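Local coordinates for protein peptidoglycan glycosyltransferase (Atopobium parvulum, PDB 4OVD) that belongs to the penicillin-binding proteins, its sequence joining a dimerisation-domain region to a transpeptidase-domain region, at residues F297-T302 against D466-V471; M340-R345 against R350-G355; G60-R65 against T150-P155; V161-F166 against Y261-Y266. All coordinates share one frame; numbering follows the deposited sequence.

Contact 1. Residues F297-T302 against D466-V471; sequences FKVITT and DMMTTV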
loop_
_atom_site.group_PDB
_atom_site.type_symbol
_atom_site.label_atom_id
_atom_site.label_comp_id
_atom_site.label_asym_id
_atom_site.label_seq_id
_atom_site.Cartn_x
_atom_site.Cartn_y
_atom_site.Cartn_z
ATOM N N PHE A 297 1.347 11.681 2.191
ATOM C CA PHE A 297 1.413 12.142 0.827
ATOM C C PHE A 297 2.560 13.197 0.629
ATOM O O PHE A 297 2.937 13.497 -0.513
ATOM C CB PHE A 297 0.112 12.824 0.496
ATOM C CG PHE A 297 -0.204 12.880 -0.976
ATOM C CD1 PHE A 297 -0.608 11.728 -1.623
ATOM C CD2 PHE A 297 -0.040 14.064 -1.718
ATOM C CE1 PHE A 297 -0.897 11.758 -2.976
ATOM C CE2 PHE A 297 -0.269 14.071 -3.053
ATOM C CZ PHE A 297 -0.759 12.932 -3.682
ATOM N N LYS A 298 3.094 13.771 1.719
ATOM C CA LYS A 298 4.060 14.855 1.579
ATOM C C LYS A 298 5.345 14.440 0.862
ATOM O O LYS A 298 6.061 15.271 0.389
ATOM C CB LYS A 298 4.380 15.455 2.912
ATOM C CG LYS A 298 3.161 16.050 3.554
ATOM C CD LYS A 298 3.491 16.641 4.893
ATOM C CE LYS A 298 2.211 17.033 5.608
ATOM N NZ LYS A 298 2.479 17.613 6.910
ATOM N N VAL A 299 5.626 13.158 0.798
ATOM C CA VAL A 299 6.792 12.640 0.074
ATOM C C VAL A 299 6.599 12.845 -1.441
ATOM O O VAL A 299 7.555 13.087 -2.186
ATOM C CB VAL A 299 6.931 11.171 0.445
ATOM C CG1 VAL A 299 7.851 10.467 -0.530
ATOM C CG2 VAL A 299 7.448 11.084 1.889
ATOM N N ILE A 300 5.342 12.766 -1.882
ATOM C CA ILE A 300 4.988 13.013 -3.285
ATOM C C ILE A 300 5.150 14.494 -3.598
ATOM O O ILE A 300 5.774 14.885 -4.549
ATOM C CB ILE A 300 3.549 12.483 -3.548
ATOM C CG1 ILE A 300 3.651 10.960 -3.446
ATOM C CG2 ILE A 300 3.078 12.794 -4.920
ATOM C CD1 ILE A 300 2.394 10.240 -3.162
ATOM N N THR A 301 4.583 15.345 -2.767
ATOM C CA THR A 301 4.700 16.771 -2.959
ATOM C C THR A 301 6.152 17.217 -2.995
ATOM O O THR A 301 6.541 18.051 -3.841
ATOM C CB THR A 301 3.998 17.480 -1.829
ATOM O OG1 THR A 301 2.632 17.003 -1.814
ATOM C CG2 THR A 301 4.176 19.018 -1.970
ATOM N N THR A 302 6.983 16.718 -2.074
ATOM C CA THR A 302 8.382 17.187 -2.087
ATOM C C THR A 302 9.127 16.603 -3.256
ATOM O O THR A 302 10.010 17.266 -3.825
ATOM C CB THR A 302 9.084 16.884 -0.753
ATOM O OG1 THR A 302 8.820 15.522 -0.424
ATOM C CG2 THR A 302 8.443 17.631 0.375
ATOM N N ASP A 466 16.969 10.739 1.797
ATOM C CA ASP A 466 17.703 11.473 2.814
ATOM C C ASP A 466 16.739 12.178 3.775
ATOM O O ASP A 466 16.908 12.122 4.985
ATOM C CB ASP A 466 18.693 12.474 2.226
ATOM C CG ASP A 466 19.666 12.998 3.282
ATOM O OD1 ASP A 466 20.502 12.198 3.744
ATOM O OD2 ASP A 466 19.593 14.196 3.651
HETATM N N MSE A 467 15.722 12.824 3.252
HETATM C CA MSE A 467 14.784 13.495 4.108
HETATM C C MSE A 467 13.937 12.511 4.879
HETATM O O MSE A 467 13.673 12.734 6.032
HETATM C CB MSE A 467 13.872 14.502 3.435
HETATM C CG MSE A 467 14.694 15.579 2.798
HETATM SE SE MSE A 467 13.606 16.976 1.962
HETATM C CE MSE A 467 13.038 16.044 0.318
HETATM N N MSE A 468 13.575 11.383 4.278
HETATM C CA MSE A 468 12.758 10.382 4.966
HETATM C C MSE A 468 13.566 9.749 6.058
HETATM O O MSE A 468 13.011 9.257 7.020
HETATM C CB MSE A 468 12.280 9.357 3.998
HETATM C CG MSE A 468 11.225 10.035 3.140
HETATM SE SE MSE A 468 10.863 8.739 1.689
HETATM C CE MSE A 468 10.020 7.276 2.668
ATOM N N THR A 469 14.892 9.734 5.915
ATOM C CA THR A 469 15.748 9.230 6.962
ATOM C C THR A 469 15.734 10.194 8.176
ATOM O O THR A 469 15.734 9.728 9.316
ATOM C CB THR A 469 17.173 9.026 6.431
ATOM O OG1 THR A 469 17.060 8.099 5.350
ATOM C CG2 THR A 469 18.135 8.469 7.511
ATOM N N THR A 470 15.690 11.505 7.924
ATOM C CA THR A 470 15.622 12.539 8.970
ATOM C C THR A 470 14.337 12.378 9.725
ATOM O O THR A 470 14.326 12.538 10.934
ATOM C CB THR A 470 15.649 13.941 8.340
ATOM O OG1 THR A 470 16.948 14.158 7.795
ATOM C CG2 THR A 470 15.438 15.030 9.330
ATOM N N VAL A 471 13.277 12.010 9.036
ATOM C CA VAL A 471 11.970 11.812 9.681
ATOM C C VAL A 471 12.080 10.764 10.785
ATOM O O VAL A 471 11.490 10.895 11.838
ATOM C CB VAL A 471 10.850 11.368 8.697
ATOM C CG1 VAL A 471 9.542 10.961 9.446
ATOM C CG2 VAL A 471 10.529 12.535 7.733
#

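Contact 2. Residues M340-R345 against R350-G355; sequences MDMSVR and RSSNVG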
loop_
_atom_site.group_PDB
_atom_site.type_symbol
_atom_site.label_atom_id
_atom_site.label_comp_id
_atom_site.label_asym_id
_atom_site.label_seq_id
_atom_site.Cartn_x
_atom_site.Cartn_y
_atom_site.Cartn_z
HETATM N N MSE A 340 8.467 30.391 11.391
HETATM C CA MSE A 340 9.692 29.748 11.677
HETATM C C MSE A 340 10.341 29.550 10.332
HETATM O O MSE A 340 9.686 29.276 9.329
HETATM C CB MSE A 340 9.379 28.416 12.390
HETATM C CG MSE A 340 10.581 27.505 12.609
HETATM SE SE MSE A 340 10.058 25.731 13.335
HETATM C CE MSE A 340 11.818 24.862 13.003
ATOM N N ASP A 341 11.653 29.704 10.319
ATOM C CA ASP A 341 12.448 29.437 9.132
ATOM C C ASP A 341 12.610 27.940 9.116
ATOM O O ASP A 341 13.119 27.369 10.085
ATOM C CB ASP A 341 13.783 30.155 9.323
ATOM C CG ASP A 341 13.609 31.643 9.211
ATOM O OD1 ASP A 341 12.941 32.046 8.215
ATOM O OD2 ASP A 341 14.079 32.381 10.104
HETATM N N MSE A 342 12.138 27.275 8.085
HETATM C CA MSE A 342 12.225 25.817 8.032
HETATM C C MSE A 342 12.735 25.390 6.711
HETATM O O MSE A 342 12.360 25.980 5.691
HETATM C CB MSE A 342 10.804 25.167 8.094
HETATM C CG MSE A 342 9.928 25.487 9.255
HETATM SE SE MSE A 342 8.281 24.449 8.931
HETATM C CE MSE A 342 7.194 25.277 10.359
ATOM N N SER A 343 13.703 24.481 6.689
ATOM C CA SER A 343 14.171 23.896 5.420
ATOM C C SER A 343 13.050 22.925 4.976
ATOM O O SER A 343 12.176 22.572 5.790
ATOM C CB SER A 343 15.456 23.154 5.633
ATOM O OG SER A 343 15.234 22.061 6.539
ATOM N N VAL A 344 13.073 22.510 3.722
ATOM C CA VAL A 344 12.132 21.553 3.191
ATOM C C VAL A 344 12.293 20.289 4.032
ATOM O O VAL A 344 11.314 19.627 4.374
ATOM C CB VAL A 344 12.360 21.250 1.712
ATOM C CG1 VAL A 344 11.427 20.116 1.245
ATOM C CG2 VAL A 344 12.142 22.504 0.877
ATOM N N ARG A 345 13.532 19.924 4.316
ATOM C CA ARG A 345 13.836 18.763 5.215
ATOM C C ARG A 345 13.072 18.925 6.554
ATOM O O ARG A 345 12.370 18.032 7.023
ATOM C CB ARG A 345 15.335 18.646 5.487
ATOM C CG ARG A 345 15.690 17.514 6.436
ATOM C CD ARG A 345 17.150 17.605 6.846
ATOM N NE ARG A 345 18.061 17.629 5.715
ATOM C CZ ARG A 345 18.393 16.547 5.024
ATOM N NH1 ARG A 345 17.939 15.333 5.379
ATOM N NH2 ARG A 345 19.235 16.660 4.011
ATOM N N ARG A 350 9.024 17.487 10.880
ATOM C CA ARG A 350 7.889 17.806 11.715
ATOM C C ARG A 350 6.492 17.687 11.079
ATOM O O ARG A 350 5.503 17.872 11.725
ATOM C CB ARG A 350 8.089 19.190 12.277
ATOM C CG ARG A 350 7.812 20.298 11.332
ATOM C CD ARG A 350 7.745 21.629 12.048
ATOM N NE ARG A 350 8.922 21.903 12.846
ATOM C CZ ARG A 350 8.901 22.423 14.056
ATOM N NH1 ARG A 350 7.755 22.736 14.617
ATOM N NH2 ARG A 350 10.019 22.635 14.698
ATOM N N SER A 351 6.436 17.370 9.811
ATOM C CA SER A 351 5.200 17.258 9.099
ATOM C C SER A 351 4.394 18.524 9.149
ATOM O O SER A 351 3.305 18.553 9.642
ATOM C CB SER A 351 4.394 16.081 9.575
ATOM O OG SER A 351 3.579 15.663 8.544
ATOM N N SER A 352 4.952 19.581 8.627
ATOM C CA SER A 352 4.205 20.876 8.568
ATOM C C SER A 352 3.252 20.972 7.362
ATOM O O SER A 352 3.687 21.022 6.187
ATOM C CB SER A 352 5.228 21.991 8.425
ATOM O OG SER A 352 4.675 23.278 8.144
ATOM N N ASN A 353 1.965 21.016 7.642
ATOM C CA ASN A 353 1.001 21.241 6.597
ATOM C C ASN A 353 1.147 22.586 5.986
ATOM O O ASN A 353 0.969 22.724 4.773
ATOM C CB ASN A 353 -0.455 21.133 7.107
ATOM C CG ASN A 353 -0.790 19.735 7.535
ATOM O OD1 ASN A 353 -0.294 18.756 6.983
ATOM N ND2 ASN A 353 -1.692 19.638 8.428
ATOM N N VAL A 354 1.381 23.590 6.823
ATOM C CA VAL A 354 1.551 24.930 6.321
ATOM C C VAL A 354 2.707 25.041 5.325
ATOM O O VAL A 354 2.579 25.642 4.276
ATOM C CB VAL A 354 1.762 25.941 7.447
ATOM C CG1 VAL A 354 1.969 27.337 6.858
ATOM C CG2 VAL A 354 0.518 26.010 8.334
ATOM N N GLY A 355 3.812 24.403 5.646
ATOM C CA GLY A 355 5.005 24.451 4.784
ATOM C C GLY A 355 4.683 23.787 3.451
ATOM O O GLY A 355 5.091 24.304 2.397
#

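Contact 3. Residues G60-R65 against T150-P155; sequences GTIYDR and TKRVYP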
loop_
_atom_site.group_PDB
_atom_site.type_symbol
_atom_site.label_atom_id
_atom_site.label_comp_id
_atom_site.label_asym_id
_atom_site.label_seq_id
_atom_site.Cartn_x
_atom_site.Cartn_y
_atom_site.Cartn_z
ATOM N N GLY A 60 -5.518 -25.402 -10.615
ATOM C CA GLY A 60 -4.084 -25.208 -10.441
ATOM C C GLY A 60 -3.741 -24.977 -8.972
ATOM O O GLY A 60 -4.534 -24.468 -8.198
ATOM N N THR A 61 -2.520 -25.341 -8.618
ATOM C CA THR A 61 -2.022 -25.254 -7.281
ATOM C C THR A 61 -1.437 -23.833 -7.100
ATOM O O THR A 61 -0.959 -23.215 -8.058
ATOM C CB THR A 61 -0.972 -26.363 -7.072
ATOM O OG1 THR A 61 -1.626 -27.632 -7.096
ATOM C CG2 THR A 61 -0.224 -26.224 -5.722
ATOM N N ILE A 62 -1.538 -23.313 -5.884
ATOM C CA ILE A 62 -1.002 -21.993 -5.549
ATOM C C ILE A 62 0.123 -22.228 -4.549
ATOM O O ILE A 62 -0.120 -22.797 -3.489
ATOM C CB ILE A 62 -2.066 -21.019 -4.965
ATOM C CG1 ILE A 62 -3.211 -20.853 -5.980
ATOM C CG2 ILE A 62 -1.382 -19.695 -4.609
ATOM C CD1 ILE A 62 -4.359 -19.951 -5.621
ATOM N N TYR A 63 1.353 -21.864 -4.949
ATOM C CA TYR A 63 2.534 -21.971 -4.125
ATOM C C TYR A 63 2.961 -20.617 -3.582
ATOM O O TYR A 63 2.747 -19.605 -4.223
ATOM C CB TYR A 63 3.704 -22.459 -4.978
ATOM C CG TYR A 63 3.517 -23.835 -5.576
ATOM C CD1 TYR A 63 3.788 -24.995 -4.851
ATOM C CD2 TYR A 63 3.092 -23.971 -6.875
ATOM C CE1 TYR A 63 3.601 -26.257 -5.421
ATOM C CE2 TYR A 63 2.889 -25.201 -7.447
ATOM C CZ TYR A 63 3.178 -26.349 -6.743
ATOM O OH TYR A 63 2.977 -27.564 -7.414
ATOM N N ASP A 64 3.574 -20.589 -2.411
ATOM C CA ASP A 64 4.125 -19.352 -1.902
ATOM C C ASP A 64 5.588 -19.265 -2.448
ATOM O O ASP A 64 6.024 -20.157 -3.181
ATOM C CB ASP A 64 4.044 -19.257 -0.373
ATOM C CG ASP A 64 5.231 -19.893 0.340
ATOM O OD1 ASP A 64 5.973 -20.743 -0.234
ATOM O OD2 ASP A 64 5.369 -19.549 1.529
ATOM N N ARG A 65 6.343 -18.218 -2.091
ATOM C CA ARG A 65 7.677 -18.001 -2.646
ATOM C C ARG A 65 8.699 -19.087 -2.299
ATOM O O ARG A 65 9.690 -19.200 -3.004
ATOM C CB ARG A 65 8.244 -16.618 -2.193
ATOM C CG ARG A 65 8.700 -16.575 -0.729
ATOM C CD ARG A 65 9.053 -15.163 -0.267
ATOM N NE ARG A 65 9.757 -14.447 -1.323
ATOM C CZ ARG A 65 11.069 -14.353 -1.468
ATOM N NH1 ARG A 65 11.926 -14.894 -0.581
ATOM N NH2 ARG A 65 11.533 -13.674 -2.513
ATOM N N THR A 150 -14.606 -31.757 -6.435
ATOM C CA THR A 150 -13.237 -31.430 -6.041
ATOM C C THR A 150 -13.354 -30.329 -5.010
ATOM O O THR A 150 -14.306 -29.570 -5.013
ATOM C CB THR A 150 -12.362 -30.859 -7.203
ATOM O OG1 THR A 150 -12.851 -29.582 -7.604
ATOM C CG2 THR A 150 -12.334 -31.785 -8.443
ATOM N N LYS A 151 -12.401 -30.217 -4.118
ATOM C CA LYS A 151 -12.428 -29.068 -3.211
ATOM C C LYS A 151 -11.033 -28.620 -2.973
ATOM O O LYS A 151 -10.105 -29.420 -3.098
ATOM C CB LYS A 151 -13.072 -29.413 -1.875
ATOM C CG LYS A 151 -12.412 -30.517 -1.060
ATOM C CD LYS A 151 -12.749 -30.284 0.410
ATOM C CE LYS A 151 -12.230 -31.354 1.359
ATOM N NZ LYS A 151 -12.840 -32.677 1.039
ATOM N N ARG A 152 -10.872 -27.345 -2.653
ATOM C CA ARG A 152 -9.604 -26.821 -2.269
ATOM C C ARG A 152 -9.357 -27.121 -0.828
ATOM O O ARG A 152 -10.269 -27.106 -0.009
ATOM C CB ARG A 152 -9.561 -25.293 -2.313
ATOM C CG ARG A 152 -9.383 -24.679 -3.652
ATOM C CD ARG A 152 -8.074 -25.081 -4.255
ATOM N NE ARG A 152 -7.587 -24.006 -5.072
ATOM C CZ ARG A 152 -6.653 -24.127 -5.988
ATOM N NH1 ARG A 152 -6.292 -23.050 -6.662
ATOM N NH2 ARG A 152 -6.131 -25.322 -6.282
ATOM N N VAL A 153 -8.092 -27.306 -0.530
ATOM C CA VAL A 153 -7.643 -27.516 0.798
ATOM C C VAL A 153 -6.566 -26.445 0.977
ATOM O O VAL A 153 -5.744 -26.237 0.050
ATOM C CB VAL A 153 -6.981 -28.888 0.972
ATOM C CG1 VAL A 153 -6.562 -29.061 2.421
ATOM C CG2 VAL A 153 -7.924 -30.013 0.560
ATOM N N TYR A 154 -6.664 -25.757 2.106
ATOM C CA TYR A 154 -5.774 -24.688 2.512
ATOM C C TYR A 154 -5.050 -25.168 3.723
ATOM O O TYR A 154 -5.569 -25.173 4.821
ATOM C CB TYR A 154 -6.545 -23.435 2.854
ATOM C CG TYR A 154 -7.369 -22.946 1.734
ATOM C CD1 TYR A 154 -6.809 -22.238 0.712
ATOM C CD2 TYR A 154 -8.702 -23.199 1.693
ATOM C CE1 TYR A 154 -7.564 -21.803 -0.328
ATOM C CE2 TYR A 154 -9.461 -22.762 0.666
ATOM C CZ TYR A 154 -8.877 -22.064 -0.336
ATOM O OH TYR A 154 -9.625 -21.628 -1.362
ATOM N N PRO A 155 -3.761 -25.631 3.434
ATOM C CA PRO A 155 -3.075 -26.221 4.578
ATOM C C PRO A 155 -2.738 -25.328 5.741
ATOM O O PRO A 155 -2.520 -25.866 6.813
ATOM C CB PRO A 155 -1.757 -26.686 3.987
ATOM C CG PRO A 155 -2.070 -27.011 2.609
ATOM C CD PRO A 155 -2.832 -25.836 2.219
#

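Contact 4. Residues V161-F166 against Y261-Y266; sequences VQILGF and YAAASY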
loop_
_atom_site.group_PDB
_atom_site.type_symbol
_atom_site.label_atom_id
_atom_site.label_comp_id
_atom_site.label_asym_id
_atom_site.label_seq_id
_atom_site.Cartn_x
_atom_site.Cartn_y
_atom_site.Cartn_z
ATOM N N VAL A 161 -5.654 -16.401 3.686
ATOM C CA VAL A 161 -6.834 -16.743 2.898
ATOM C C VAL A 161 -7.489 -15.482 2.293
ATOM O O VAL A 161 -8.195 -15.546 1.270
ATOM C CB VAL A 161 -7.840 -17.573 3.698
ATOM C CG1 VAL A 161 -8.637 -16.693 4.648
ATOM C CG2 VAL A 161 -8.792 -18.263 2.748
ATOM N N GLN A 162 -7.285 -14.339 2.933
ATOM C CA GLN A 162 -7.767 -13.092 2.412
ATOM C C GLN A 162 -7.143 -12.820 1.034
ATOM O O GLN A 162 -7.806 -12.320 0.111
ATOM C CB GLN A 162 -7.451 -11.976 3.386
ATOM C CG GLN A 162 -8.211 -10.673 3.153
ATOM C CD GLN A 162 -7.893 -9.699 4.278
ATOM O OE1 GLN A 162 -6.756 -9.380 4.466
ATOM N NE2 GLN A 162 -8.863 -9.284 5.039
ATOM N N ILE A 163 -5.873 -13.154 0.877
ATOM C CA ILE A 163 -5.162 -12.958 -0.395
ATOM C C ILE A 163 -5.555 -14.099 -1.297
ATOM O O ILE A 163 -5.870 -13.912 -2.452
ATOM C CB ILE A 163 -3.624 -12.996 -0.190
ATOM C CG1 ILE A 163 -3.138 -11.917 0.782
ATOM C CG2 ILE A 163 -2.846 -12.857 -1.479
ATOM C CD1 ILE A 163 -3.602 -10.519 0.482
ATOM N N LEU A 164 -5.536 -15.310 -0.776
ATOM C CA LEU A 164 -5.878 -16.461 -1.604
ATOM C C LEU A 164 -7.291 -16.423 -2.179
ATOM O O LEU A 164 -7.498 -16.745 -3.339
ATOM C CB LEU A 164 -5.710 -17.769 -0.821
ATOM C CG LEU A 164 -4.288 -18.024 -0.364
ATOM C CD1 LEU A 164 -4.222 -19.141 0.706
ATOM C CD2 LEU A 164 -3.476 -18.372 -1.587
ATOM N N GLY A 165 -8.255 -16.051 -1.359
ATOM C CA GLY A 165 -9.664 -16.035 -1.766
ATOM C C GLY A 165 -10.253 -17.399 -1.534
ATOM O O GLY A 165 -9.557 -18.317 -1.126
ATOM N N PHE A 166 -11.538 -17.573 -1.786
ATOM C CA PHE A 166 -12.139 -18.904 -1.612
ATOM C C PHE A 166 -12.719 -19.308 -2.900
ATOM O O PHE A 166 -12.892 -18.481 -3.822
ATOM C CB PHE A 166 -13.129 -18.976 -0.438
ATOM C CG PHE A 166 -14.463 -18.348 -0.710
ATOM C CD1 PHE A 166 -14.628 -16.990 -0.670
ATOM C CD2 PHE A 166 -15.578 -19.151 -0.959
ATOM C CE1 PHE A 166 -15.876 -16.425 -0.944
ATOM C CE2 PHE A 166 -16.820 -18.601 -1.207
ATOM C CZ PHE A 166 -16.962 -17.238 -1.200
ATOM N N TYR A 261 5.432 -9.488 -0.211
ATOM C CA TYR A 261 5.788 -10.551 0.663
ATOM C C TYR A 261 4.690 -10.914 1.609
ATOM O O TYR A 261 4.590 -12.072 2.010
ATOM C CB TYR A 261 6.991 -10.203 1.496
ATOM C CG TYR A 261 8.211 -9.823 0.744
ATOM C CD1 TYR A 261 8.895 -10.759 -0.033
ATOM C CD2 TYR A 261 8.769 -8.578 0.930
ATOM C CE1 TYR A 261 10.049 -10.412 -0.705
ATOM C CE2 TYR A 261 9.943 -8.217 0.288
ATOM C CZ TYR A 261 10.594 -9.139 -0.499
ATOM O OH TYR A 261 11.737 -8.735 -1.102
ATOM N N ALA A 262 3.919 -9.924 2.006
ATOM C CA ALA A 262 2.780 -10.107 2.925
ATOM C C ALA A 262 1.829 -8.938 2.851
ATOM O O ALA A 262 2.228 -7.837 2.546
ATOM C CB ALA A 262 3.261 -10.261 4.339
ATOM N N ALA A 263 0.551 -9.182 3.103
ATOM C CA ALA A 263 -0.422 -8.121 3.084
ATOM C C ALA A 263 -1.696 -8.554 3.750
ATOM O O ALA A 263 -2.180 -9.697 3.552
ATOM C CB ALA A 263 -0.690 -7.693 1.636
ATOM N N ALA A 264 -2.271 -7.659 4.535
ATOM C CA ALA A 264 -3.522 -7.980 5.203
ATOM C C ALA A 264 -4.300 -6.755 5.630
ATOM O O ALA A 264 -3.740 -5.690 5.782
ATOM C CB ALA A 264 -3.240 -8.867 6.411
ATOM N N SER A 265 -5.609 -6.931 5.755
ATOM C CA SER A 265 -6.525 -5.933 6.238
ATOM C C SER A 265 -7.369 -6.579 7.342
ATOM O O SER A 265 -7.667 -7.734 7.300
ATOM C CB SER A 265 -7.462 -5.466 5.093
ATOM O OG SER A 265 -6.731 -4.675 4.223
ATOM N N TYR A 266 -7.773 -5.788 8.298
ATOM C CA TYR A 266 -8.568 -6.210 9.407
ATOM C C TYR A 266 -9.880 -5.505 9.181
ATOM O O TYR A 266 -9.871 -4.291 8.922
ATOM C CB TYR A 266 -7.950 -5.774 10.752
ATOM C CG TYR A 266 -8.717 -6.246 11.953
ATOM C CD1 TYR A 266 -9.864 -5.597 12.357
ATOM C CD2 TYR A 266 -8.299 -7.345 12.700
ATOM C CE1 TYR A 266 -10.599 -6.048 13.442
ATOM C CE2 TYR A 266 -9.033 -7.796 13.793
ATOM C CZ TYR A 266 -10.181 -7.148 14.142
ATOM O OH TYR A 266 -10.907 -7.546 15.229
#

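Contact 1. Residues F297-T302 against D466-V471
V299 presents both of its methyl branches to M468, modelled as selenomethionine, on the facing helix. The selenium sits at the fork of the valine, with M468 SE 4.1 Å from V299 CG1 and also 4.1 Å from V299 CG2. V299 CG2 meets the methionine chain one atom further back as well, at 4.1 Å from M468 CG. The two side chains cross at about a right angle. It is the stem of M468 near its selenium, rather than its terminal methyl, that rests on the valine. This is also where the backbones come nearest, V299 CA lying 8.0 Å from M468 CA.

The helices joined here are 298-307 and 458-474, both in the transpeptidase domain, and the first carries K298, the lysine of the SxxK sequence motif of penicillin-binding proteins. Y425 of helix 418-429 packs on both V299 and M468.

One helical turn after V299, T302 turns toward M467, also a selenomethionine. The methionine chain bends at its last torsion (chi3 -76°), which brings M467 CE to 4.2 Å from T302 CB. The meeting is between carbon atoms; the threonine hydroxyl turns to other partners: T302 OG1 hydrogen-bonds with E464 OE1, on the same helix as M467, and has K298 O as a second possible partner at 2.9 Å. Around this end, M356 of helix 353-364 touches T302, while V344 and L348 of helix 344-350 touch M467.

Contact 2. Residues M340-R345 against R350-G355
M340 lays its selenium over one face of the R350 guanidinium, 3.4 Å above the plane and displaced toward the rim on the NH2 side. Both residues reach in from opposite directions. The selenomethionine chain of M340 is stretched out, with CG anti to the backbone N (chi1 172°) and no bend beyond it, so its far end arrives at the flat group: M340 CE is 3.3 Å from R350 NH2. R350 instead starts with CG wedged between its own backbone N and carbonyl carbon and folds again at chi3 (54°). That bend presents the face of the group to M340, and a salt bridge from R350 NE to E346 OE2 limits its rotation.

M342, two residues along the strand and likewise selenomethionine, reaches past the aliphatic part of the arginine at about a right angle, M342 CE lying 4.1 Å from R350 CD. Its selenium meets S352, with M342 SE 3.9 Å from S352 OG. S352 OG, at the N-cap of the following helix, accepts from G355 N at 2.9 Å, with an N-H...O angle of 154°, and also hydrogen-bonds with D332 OD2. The buried oxygen is thus provided for, although its nearest neighbours across the contact are apolar.

S351 has positive phi and closes helix 344-350 in a Schellman motif; S351 to N353 form the SxN sequence motif of penicillin-binding proteins. Strand 340-343, paired antiparallel with strand 316-319, runs directly into helix 344-350, and its two methionines reach back to the short link, S351 and S352, between that helix and helix 353-364.

Contact 3. Residues G60-R65 against T150-P155
R152 grips the carbonyl oxygen of G60 end-on, both terminal nitrogens donating to the same atom. The pair belongs to a mixed sheet in the region assigned to the dimerisation domain, where strand 69-74 runs between strands 62-63 and 151-153; the arginine therefore spans a whole intervening strand, touching A71 and S73 on its way.

R152 NH1 lies 2.7 Å from G60 O and R152 NH2 lies 2.6 Å from G60 O. With one oxygen serving two N-H groups, neither bond is straight: the N-H...O angles are 138° at NH1 and 143° at NH2. The acceptor lies in the guanidinium plane, and with both nitrogens on it R152 CZ is 3.1 Å from G60 O. Seen from the carbonyl the two donors differ, since NH1 comes nearly along the C=O axis whereas NH2 stands well above the carbonyl plane. I62, on strand 62-63, crosses the arginine at about a right angle, I62 CD1 stopping 3.8 Å from R152 NH1.

What places the guanidinium is first its own chain, bent at chi2 (-62°) and again at chi3, which carries the group over to G60 although the side chain does not leave the backbone in that direction. In the next shell the side chain of I62 also rests on E178 and on I219 and L221 of strand 219-221. G60 is fixed by a backbone hydrogen bond with L185, and T61 N donates to D218 OD1. E178 OE2, from helix 176-180, forms a salt bridge with R152 NE, a second hold on the group.

Contact 4. Residues V161-F166 against Y261-Y266
Q162 uses its side-chain amide as if it were a piece of neighbouring strand, pairing with both the N-H and the C=O of S265. The target is strand 260-266, an outermost strand of the five-stranded antiparallel sheet in the transpeptidase domain, and the glutamine comes from the short helix 161-164 in the region of the dimerisation domain. The contact therefore links the two parts of the molecule.

S265 N donates to Q162 OE1 at 3.0 Å with an N-H...O angle of 164°, and Q162 NE2 donates to S265 O, also at 3.0 Å, with an N-H...O angle of 161°. The oxygen of S265 lies close to the plane of the glutamine amide, though NE2 stands above the carbonyl plane of S265. A nearly straight chain, with CG anti to the backbone N (chi1 -165°), takes the amide out to the strand. Q162 NE2 also donates to S281 O, so two carbonyls hold its rotation, while S265 OG accepts a hydrogen bond from K285 N.

One residue on, I163 lies against A263, whose carbonyl accepts from Q228 NE2. I163 CD1 reaches 4.2 Å from A263 CB and comes closer still to the backbone, 3.5 Å from A263 O.

Along the chain contact 3 closes first, then contact 4, and contact 1 opens later, with contact 2 lying between its two segments. They form two pairs on opposite sides of the chain's centre. Contacts 3 and 4, centres 14 Å apart, touch where Y154 and I62 pack on the 161-166 segment, so the mixed sheet leads through helix 161-164 to the edge of the five-stranded sheet. Contacts 1 and 2, centres 11 Å apart, share the transpeptidase domain; R345 forms a salt bridge with D466, and K298 NZ approaches S351 OG in a probable hydrogen bond, bringing the SxxK and SxN motifs together. Contacts 2 and 3 are about 50 Å apart between centres, reflecting an elongated molecule.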